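Local coordinates for protein walker-Type ATPase (Pyrococcus abyssi, PDB 2QEN) that binds ADP and magnesium through a P-loop ATPase domain and is probably an ATPase, though its cellular role is unknown, at residues E125-Y139 / N164-L177. The protein carries 1 engineered substitution. Residues are numbered along the deposited sequence; the frame is centred on the assembly and turned at random.
Sequences EELGEFIVAFDEAQY and NLKIILTGSEVGLL
Glu136 and Ser172 form a two-point grip: Ser172 OG donates to the syn lone pair of Glu136 OE2 at 2.6 Å, and Ser172 N reaches Glu136 OE1 at 2.9 Å. A bend at chi2 (-68°) folds the carboxylate back to the serine. Gln138 NE2, an amide with two hydrogens to give, bonds the anti lone pair of Glu136 OE1 and spans to Glu173 OE1 (3.1 Å), which would help hold two like charges near each other. Thr170 OG1 is used twice, donating to Asp135 OD1, at a doubtfully short 2.5 Å, and accepting from Glu136 N (2.9 Å). Lys166 NZ pairs with Glu129 OE2 in a salt bridge (3.1 Å) and also bonds Leu28 O.

Upstream, parallel strands 130-135 and 165-171 alternate backbone bonds from Phe130 N to Thr170 N. Leu169 CD2 packs on Phe134 CD1 (3.7 Å), while on the other face Ile168 CD1 meets Ile131 CG2; branched and aromatic side chains suit this buried sheet. At the far end Asn164 ND2 donates to Gly128 O (2.9 Å) from above the carbonyl plane; Gly128's positive phi turns the chain out of helix 113-127.

Asp135 bonds Ser45 and Ser172 bonds Lys44, both of the P-loop, while Glu136 lies near the bound magnesium. Strand 130-135, leading into Asp135 and Glu136, is consistent with the Walker B strand of P-loop NTPases, with 165-171 its parallel neighbour.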
ATOM      1  N   GLU A 125     -25.574   8.485  -6.430  1.00 33.09           N
ATOM      2  CA  GLU A 125     -26.477   9.375  -7.162  1.00 33.38           C
ATOM      3  C   GLU A 125     -27.005  10.507  -6.305  1.00 33.27           C
ATOM      4  O   GLU A 125     -27.201  11.616  -6.801  1.00 33.33           O
ATOM      5  CB  GLU A 125     -27.665   8.599  -7.729  1.00 33.14           C
ATOM      6  CG  GLU A 125     -27.428   8.048  -9.111  1.00 34.45           C
ATOM      7  CD  GLU A 125     -28.545   7.128  -9.590  1.00 35.24           C
ATOM      8  OE1 GLU A 125     -29.709   7.268  -9.139  1.00 34.40           O
ATOM      9  OE2 GLU A 125     -28.244   6.260 -10.434  1.00 37.68           O
ATOM     10  N   GLU A 126     -27.266  10.214  -5.035  1.00 33.33           N
ATOM     11  CA  GLU A 126     -27.742  11.223  -4.110  1.00 34.17           C
ATOM     12  C   GLU A 126     -26.602  12.142  -3.673  1.00 34.27           C
ATOM     13  O   GLU A 126     -26.762  13.371  -3.644  1.00 34.56           O
ATOM     14  CB  GLU A 126     -28.411  10.588  -2.894  1.00 34.03           C
ATOM     15  CG  GLU A 126     -28.910  11.636  -1.908  1.00 37.16           C
ATOM     16  CD  GLU A 126     -29.733  11.076  -0.767  1.00 40.59           C
ATOM     17  OE1 GLU A 126     -30.116   9.883  -0.820  1.00 44.07           O
ATOM     18  OE2 GLU A 126     -30.002  11.843   0.183  1.00 40.96           O
ATOM     19  N   LEU A 127     -25.461  11.536  -3.351  1.00 34.06           N
ATOM     20  CA  LEU A 127     -24.304  12.250  -2.824  1.00 34.56           C
ATOM     21  C   LEU A 127     -23.525  13.003  -3.900  1.00 34.65           C
ATOM     22  O   LEU A 127     -22.866  14.008  -3.613  1.00 34.60           O
ATOM     23  CB  LEU A 127     -23.360  11.267  -2.111  1.00 34.44           C
ATOM     24  CG  LEU A 127     -23.852  10.604  -0.821  1.00 34.26           C
ATOM     25  CD1 LEU A 127     -23.210   9.238  -0.625  1.00 32.84           C
ATOM     26  CD2 LEU A 127     -23.552  11.499   0.345  1.00 35.01           C
ATOM     27  N   GLY A 128     -23.605  12.511  -5.133  1.00 34.74           N
ATOM     28  CA  GLY A 128     -22.752  12.990  -6.216  1.00 34.49           C
ATOM     29  C   GLY A 128     -21.869  11.853  -6.681  1.00 34.47           C
ATOM     30  O   GLY A 128     -21.845  11.518  -7.872  1.00 34.61           O
ATOM     31  N   GLU A 129     -21.207  11.224  -5.707  1.00 34.04           N
ATOM     32  CA  GLU A 129     -20.196  10.200  -5.923  1.00 33.87           C
ATOM     33  C   GLU A 129     -20.072   9.359  -4.657  1.00 33.00           C
ATOM     34  O   GLU A 129     -20.112   9.901  -3.543  1.00 32.13           O
ATOM     35  CB  GLU A 129     -18.852  10.898  -6.122  1.00 35.19           C
ATOM     36  CG  GLU A 129     -17.856  10.169  -6.944  1.00 36.34           C
ATOM     37  CD  GLU A 129     -16.884  11.125  -7.575  1.00 38.69           C
ATOM     38  OE1 GLU A 129     -15.955  11.581  -6.879  1.00 39.31           O
ATOM     39  OE2 GLU A 129     -17.049  11.422  -8.780  1.00 41.77           O
ATOM     40  N   PHE A 130     -19.898   8.049  -4.833  1.00 32.04           N
ATOM     41  CA  PHE A 130     -19.501   7.168  -3.737  1.00 31.40           C
ATOM     42  C   PHE A 130     -18.200   6.418  -4.077  1.00 31.40           C
ATOM     43  O   PHE A 130     -18.055   5.880  -5.183  1.00 31.89           O
ATOM     44  CB  PHE A 130     -20.635   6.205  -3.352  1.00 30.80           C
ATOM     45  CG  PHE A 130     -20.382   5.453  -2.079  1.00 30.51           C
ATOM     46  CD1 PHE A 130     -20.703   6.007  -0.857  1.00 29.02           C
ATOM     47  CD2 PHE A 130     -19.791   4.178  -2.108  1.00 31.30           C
ATOM     48  CE1 PHE A 130     -20.445   5.313   0.326  1.00 30.70           C
ATOM     49  CE2 PHE A 130     -19.541   3.475  -0.928  1.00 30.38           C
ATOM     50  CZ  PHE A 130     -19.881   4.043   0.293  1.00 29.07           C
ATOM     51  N   ILE A 131     -17.262   6.388  -3.129  1.00 30.71           N
ATOM     52  CA  ILE A 131     -15.980   5.717  -3.344  1.00 30.87           C
ATOM     53  C   ILE A 131     -15.898   4.336  -2.679  1.00 30.63           C
ATOM     54  O   ILE A 131     -16.203   4.181  -1.495  1.00 29.81           O
ATOM     55  CB  ILE A 131     -14.761   6.597  -2.904  1.00 31.16           C
ATOM     56  CG1 ILE A 131     -14.776   7.960  -3.619  1.00 30.98           C
ATOM     57  CG2 ILE A 131     -13.403   5.858  -3.141  1.00 31.11           C
ATOM     58  CD1 ILE A 131     -14.139   9.090  -2.789  1.00 28.94           C
ATOM     59  N   VAL A 132     -15.481   3.337  -3.459  1.00 30.13           N
ATOM     60  CA  VAL A 132     -15.103   2.037  -2.910  1.00 29.63           C
ATOM     61  C   VAL A 132     -13.617   1.871  -3.123  1.00 29.40           C
ATOM     62  O   VAL A 132     -13.150   1.881  -4.253  1.00 29.09           O
ATOM     63  CB  VAL A 132     -15.860   0.847  -3.570  1.00 29.94           C
ATOM     64  CG1 VAL A 132     -15.438  -0.490  -2.911  1.00 28.51           C
ATOM     65  CG2 VAL A 132     -17.351   1.046  -3.461  1.00 30.25           C
ATOM     66  N   ALA A 133     -12.872   1.762  -2.024  1.00 30.08           N
ATOM     67  CA  ALA A 133     -11.418   1.600  -2.083  1.00 30.06           C
ATOM     68  C   ALA A 133     -10.958   0.225  -1.607  1.00 29.78           C
ATOM     69  O   ALA A 133     -11.360  -0.256  -0.552  1.00 29.32           O
ATOM     70  CB  ALA A 133     -10.726   2.692  -1.302  1.00 30.16           C
ATOM     71  N   PHE A 134     -10.119  -0.399  -2.420  1.00 29.56           N
ATOM     72  CA  PHE A 134      -9.515  -1.679  -2.101  1.00 29.40           C
ATOM     73  C   PHE A 134      -8.029  -1.456  -1.782  1.00 29.15           C
ATOM     74  O   PHE A 134      -7.227  -1.132  -2.657  1.00 28.23           O
ATOM     75  CB  PHE A 134      -9.696  -2.656  -3.271  1.00 29.41           C
ATOM     76  CG  PHE A 134     -11.135  -3.054  -3.528  1.00 31.47           C
ATOM     77  CD1 PHE A 134     -11.945  -2.298  -4.376  1.00 32.06           C
ATOM     78  CD2 PHE A 134     -11.677  -4.190  -2.928  1.00 33.59           C
ATOM     79  CE1 PHE A 134     -13.265  -2.653  -4.621  1.00 32.45           C
ATOM     80  CE2 PHE A 134     -13.019  -4.569  -3.172  1.00 34.06           C
ATOM     81  CZ  PHE A 134     -13.809  -3.799  -4.019  1.00 33.12           C
ATOM     82  N   ASP A 135      -7.673  -1.619  -0.516  1.00 29.37           N
ATOM     83  CA  ASP A 135      -6.300  -1.420  -0.082  1.00 29.77           C
ATOM     84  C   ASP A 135      -5.510  -2.686  -0.316  1.00 29.34           C
ATOM     85  O   ASP A 135      -5.905  -3.755   0.145  1.00 29.60           O
ATOM     86  CB  ASP A 135      -6.248  -1.023   1.400  1.00 30.39           C
ATOM     87  CG  ASP A 135      -5.142  -0.013   1.696  1.00 32.74           C
ATOM     88  OD1 ASP A 135      -4.293   0.280   0.793  1.00 33.22           O
ATOM     89  OD2 ASP A 135      -5.140   0.510   2.833  1.00 35.72           O
ATOM     90  N   GLU A 136      -4.409  -2.560  -1.059  1.00 29.19           N
ATOM     91  CA  GLU A 136      -3.564  -3.696  -1.458  1.00 28.38           C
ATOM     92  C   GLU A 136      -4.377  -4.702  -2.279  1.00 27.40           C
ATOM     93  O   GLU A 136      -4.415  -5.912  -1.985  1.00 27.25           O
ATOM     94  CB  GLU A 136      -2.878  -4.365  -0.248  1.00 28.83           C
ATOM     95  CG  GLU A 136      -2.006  -3.447   0.640  1.00 29.67           C
ATOM     96  CD  GLU A 136      -0.728  -2.927  -0.024  1.00 31.79           C
ATOM     97  OE1 GLU A 136      -0.310  -3.460  -1.077  1.00 33.25           O
ATOM     98  OE2 GLU A 136      -0.126  -1.967   0.524  1.00 32.72           O
ATOM     99  N   ALA A 137      -4.973  -4.180  -3.346  1.00 26.24           N
ATOM    100  CA  ALA A 137      -5.909  -4.904  -4.195  1.00 25.37           C
ATOM    101  C   ALA A 137      -5.277  -6.066  -4.981  1.00 25.14           C
ATOM    102  O   ALA A 137      -5.988  -6.907  -5.540  1.00 24.34           O
ATOM    103  CB  ALA A 137      -6.612  -3.919  -5.136  1.00 24.81           C
ATOM    104  N   GLN A 138      -3.947  -6.135  -5.005  1.00 25.21           N
ATOM    105  CA  GLN A 138      -3.272  -7.260  -5.660  1.00 25.34           C
ATOM    106  C   GLN A 138      -3.582  -8.594  -4.963  1.00 26.01           C
ATOM    107  O   GLN A 138      -3.442  -9.662  -5.573  1.00 26.54           O
ATOM    108  CB  GLN A 138      -1.751  -7.029  -5.792  1.00 25.13           C
ATOM    109  CG  GLN A 138      -0.963  -7.107  -4.492  1.00 24.43           C
ATOM    110  CD  GLN A 138      -0.885  -5.778  -3.751  1.00 23.89           C
ATOM    111  OE1 GLN A 138      -1.561  -4.812  -4.098  1.00 23.90           O
ATOM    112  NE2 GLN A 138      -0.051  -5.731  -2.723  1.00 22.53           N
ATOM    113  N   TYR A 139      -4.007  -8.533  -3.696  1.00 25.92           N
ATOM    114  CA  TYR A 139      -4.402  -9.743  -2.978  1.00 26.37           C
ATOM    115  C   TYR A 139      -5.747 -10.305  -3.429  1.00 26.21           C
ATOM    116  O   TYR A 139      -6.132 -11.394  -3.021  1.00 26.06           O
ATOM    117  CB  TYR A 139      -4.402  -9.525  -1.464  1.00 27.38           C
ATOM    118  CG  TYR A 139      -3.012  -9.416  -0.870  1.00 27.43           C
ATOM    119  CD1 TYR A 139      -2.298 -10.549  -0.516  1.00 28.85           C
ATOM    120  CD2 TYR A 139      -2.424  -8.173  -0.663  1.00 29.22           C
ATOM    121  CE1 TYR A 139      -1.007 -10.456   0.035  1.00 29.83           C
ATOM    122  CE2 TYR A 139      -1.141  -8.060  -0.111  1.00 30.37           C
ATOM    123  CZ  TYR A 139      -0.446  -9.207   0.240  1.00 28.82           C
ATOM    124  OH  TYR A 139       0.820  -9.106   0.764  1.00 30.98           O
ATOM    125  N   ASN A 164     -21.853   7.019 -10.849  1.00 29.11           N
ATOM    126  CA  ASN A 164     -21.744   7.672  -9.545  1.00 28.75           C
ATOM    127  C   ASN A 164     -20.926   6.867  -8.553  1.00 29.42           C
ATOM    128  O   ASN A 164     -21.021   7.055  -7.344  1.00 29.03           O
ATOM    129  CB  ASN A 164     -23.134   7.980  -9.015  1.00 28.44           C
ATOM    130  CG  ASN A 164     -23.871   8.922  -9.918  1.00 26.35           C
ATOM    131  OD1 ASN A 164     -24.515   8.501 -10.875  1.00 26.23           O
ATOM    132  ND2 ASN A 164     -23.775  10.206  -9.630  1.00 23.71           N
ATOM    133  N   LEU A 165     -20.115   5.960  -9.086  1.00 30.29           N
ATOM    134  CA  LEU A 165     -19.307   5.101  -8.266  1.00 31.79           C
ATOM    135  C   LEU A 165     -17.856   5.183  -8.738  1.00 31.78           C
ATOM    136  O   LEU A 165     -17.577   5.053  -9.933  1.00 31.94           O
ATOM    137  CB  LEU A 165     -19.848   3.676  -8.341  1.00 32.09           C
ATOM    138  CG  LEU A 165     -19.431   2.691  -7.253  1.00 34.29           C
ATOM    139  CD1 LEU A 165     -20.059   3.085  -5.915  1.00 34.22           C
ATOM    140  CD2 LEU A 165     -19.848   1.271  -7.667  1.00 32.71           C
ATOM    141  N   LYS A 166     -16.947   5.444  -7.800  1.00 31.64           N
ATOM    142  CA  LYS A 166     -15.526   5.522  -8.110  1.00 31.36           C
ATOM    143  C   LYS A 166     -14.792   4.439  -7.331  1.00 30.75           C
ATOM    144  O   LYS A 166     -15.130   4.147  -6.185  1.00 30.49           O
ATOM    145  CB  LYS A 166     -14.959   6.912  -7.781  1.00 30.95           C
ATOM    146  CG  LYS A 166     -15.515   8.037  -8.642  1.00 32.91           C
ATOM    147  CD  LYS A 166     -15.080   7.903 -10.115  1.00 33.98           C
ATOM    148  CE  LYS A 166     -15.994   8.703 -11.032  1.00 34.05           C
ATOM    149  NZ  LYS A 166     -15.558  10.099 -11.175  1.00 34.87           N
ATOM    150  N   ILE A 167     -13.803   3.839  -7.974  1.00 30.19           N
ATOM    151  CA  ILE A 167     -13.053   2.738  -7.385  1.00 30.39           C
ATOM    152  C   ILE A 167     -11.575   3.162  -7.337  1.00 29.97           C
ATOM    153  O   ILE A 167     -11.047   3.695  -8.314  1.00 30.02           O
ATOM    154  CB  ILE A 167     -13.262   1.416  -8.168  1.00 30.17           C
ATOM    155  CG1 ILE A 167     -14.701   0.905  -8.011  1.00 30.68           C
ATOM    156  CG2 ILE A 167     -12.244   0.323  -7.733  1.00 30.06           C
ATOM    157  CD1 ILE A 167     -14.980  -0.338  -8.826  1.00 30.90           C
ATOM    158  N   ILE A 168     -10.968   3.002  -6.166  1.00 29.76           N
ATOM    159  CA  ILE A 168      -9.542   3.223  -5.972  1.00 29.24           C
ATOM    160  C   ILE A 168      -8.941   1.876  -5.598  1.00 29.39           C
ATOM    161  O   ILE A 168      -9.445   1.211  -4.694  1.00 29.76           O
ATOM    162  CB  ILE A 168      -9.265   4.248  -4.838  1.00 29.57           C
ATOM    163  CG1 ILE A 168      -9.865   5.614  -5.192  1.00 28.56           C
ATOM    164  CG2 ILE A 168      -7.733   4.391  -4.571  1.00 28.58           C
ATOM    165  CD1 ILE A 168      -9.881   6.608  -4.032  1.00 28.50           C
ATOM    166  N   LEU A 169      -7.886   1.477  -6.308  1.00 29.05           N
ATOM    167  CA  LEU A 169      -7.103   0.290  -5.971  1.00 28.56           C
ATOM    168  C   LEU A 169      -5.702   0.736  -5.585  1.00 28.40           C
ATOM    169  O   LEU A 169      -5.041   1.467  -6.325  1.00 28.46           O
ATOM    170  CB  LEU A 169      -7.032  -0.689  -7.161  1.00 28.32           C
ATOM    171  CG  LEU A 169      -8.338  -1.091  -7.871  1.00 29.44           C
ATOM    172  CD1 LEU A 169      -8.008  -2.045  -9.006  1.00 30.61           C
ATOM    173  CD2 LEU A 169      -9.317  -1.749  -6.925  1.00 27.87           C
ATOM    174  N   THR A 170      -5.261   0.319  -4.414  1.00 28.43           N
ATOM    175  CA  THR A 170      -3.923   0.650  -3.973  1.00 29.33           C
ATOM    176  C   THR A 170      -3.086  -0.621  -4.042  1.00 29.21           C
ATOM    177  O   THR A 170      -3.624  -1.740  -4.012  1.00 29.41           O
ATOM    178  CB  THR A 170      -3.866   1.229  -2.524  1.00 29.07           C
ATOM    179  OG1 THR A 170      -3.656   0.163  -1.592  1.00 30.72           O
ATOM    180  CG2 THR A 170      -5.143   2.019  -2.163  1.00 28.18           C
ATOM    181  N   GLY A 171      -1.778  -0.430  -4.131  1.00 29.00           N
ATOM    182  CA  GLY A 171      -0.825  -1.531  -4.119  1.00 28.24           C
ATOM    183  C   GLY A 171       0.574  -1.060  -3.773  1.00 27.70           C
ATOM    184  O   GLY A 171       1.072  -0.073  -4.332  1.00 27.66           O
ATOM    185  N   SER A 172       1.188  -1.755  -2.821  1.00 27.03           N
ATOM    186  CA  SER A 172       2.619  -1.626  -2.554  1.00 26.87           C
ATOM    187  C   SER A 172       3.421  -2.485  -3.535  1.00 26.60           C
ATOM    188  O   SER A 172       4.546  -2.133  -3.892  1.00 26.74           O
ATOM    189  CB  SER A 172       2.939  -2.033  -1.116  1.00 26.77           C
ATOM    190  OG  SER A 172       2.236  -1.214  -0.182  1.00 28.25           O
ATOM    191  N   GLU A 173       2.841  -3.612  -3.952  1.00 25.66           N
ATOM    192  CA  GLU A 173       3.448  -4.490  -4.949  1.00 25.58           C
ATOM    193  C   GLU A 173       2.888  -4.057  -6.297  1.00 25.27           C
ATOM    194  O   GLU A 173       2.000  -4.699  -6.856  1.00 24.76           O
ATOM    195  CB  GLU A 173       3.141  -5.966  -4.649  1.00 25.21           C
ATOM    196  CG  GLU A 173       3.524  -6.413  -3.206  1.00 26.14           C
ATOM    197  CD  GLU A 173       3.116  -7.853  -2.891  1.00 26.66           C
ATOM    198  OE1 GLU A 173       1.892  -8.128  -2.808  1.00 28.53           O
ATOM    199  OE2 GLU A 173       4.014  -8.713  -2.712  1.00 28.69           O
ATOM    200  N   VAL A 174       3.404  -2.931  -6.786  1.00 25.37           N
ATOM    201  CA  VAL A 174       2.886  -2.251  -7.971  1.00 25.54           C
ATOM    202  C   VAL A 174       2.831  -3.137  -9.227  1.00 25.81           C
ATOM    203  O   VAL A 174       1.817  -3.176  -9.933  1.00 26.14           O
ATOM    204  CB  VAL A 174       3.664  -0.938  -8.253  1.00 25.75           C
ATOM    205  CG1 VAL A 174       3.109  -0.246  -9.517  1.00 26.10           C
ATOM    206  CG2 VAL A 174       3.569   0.005  -7.060  1.00 24.71           C
ATOM    207  N   GLY A 175       3.913  -3.850  -9.497  1.00 25.81           N
ATOM    208  CA  GLY A 175       3.977  -4.732 -10.654  1.00 26.53           C
ATOM    209  C   GLY A 175       2.947  -5.839 -10.575  1.00 26.67           C
ATOM    210  O   GLY A 175       2.425  -6.271 -11.592  1.00 26.18           O
ATOM    211  N   LEU A 176       2.665  -6.287  -9.350  1.00 27.10           N
ATOM    212  CA  LEU A 176       1.723  -7.370  -9.096  1.00 27.11           C
ATOM    213  C   LEU A 176       0.297  -6.893  -9.259  1.00 27.39           C
ATOM    214  O   LEU A 176      -0.579  -7.671  -9.650  1.00 27.50           O
ATOM    215  CB  LEU A 176       1.946  -7.959  -7.695  1.00 27.18           C
ATOM    216  CG  LEU A 176       2.566  -9.362  -7.513  1.00 27.68           C
ATOM    217  CD1 LEU A 176       3.464  -9.878  -8.663  1.00 26.61           C
ATOM    218  CD2 LEU A 176       3.269  -9.510  -6.178  1.00 26.83           C
ATOM    219  N   LEU A 177       0.061  -5.616  -8.944  1.00 27.43           N
ATOM    220  CA  LEU A 177      -1.236  -5.004  -9.191  1.00 27.68           C
ATOM    221  C   LEU A 177      -1.472  -4.900 -10.696  1.00 27.59           C
ATOM    222  O   LEU A 177      -2.493  -5.366 -11.172  1.00 28.34           O
ATOM    223  CB  LEU A 177      -1.411  -3.652  -8.458  1.00 27.37           C
ATOM    224  CG  LEU A 177      -2.772  -2.959  -8.627  1.00 28.38           C
ATOM    225  CD1 LEU A 177      -3.927  -3.889  -8.222  1.00 28.62           C
ATOM    226  CD2 LEU A 177      -2.869  -1.630  -7.845  1.00 26.85           C
TER
HETATM  227  O   HOH W   1     -25.808   6.313 -11.939  1.00 23.65           O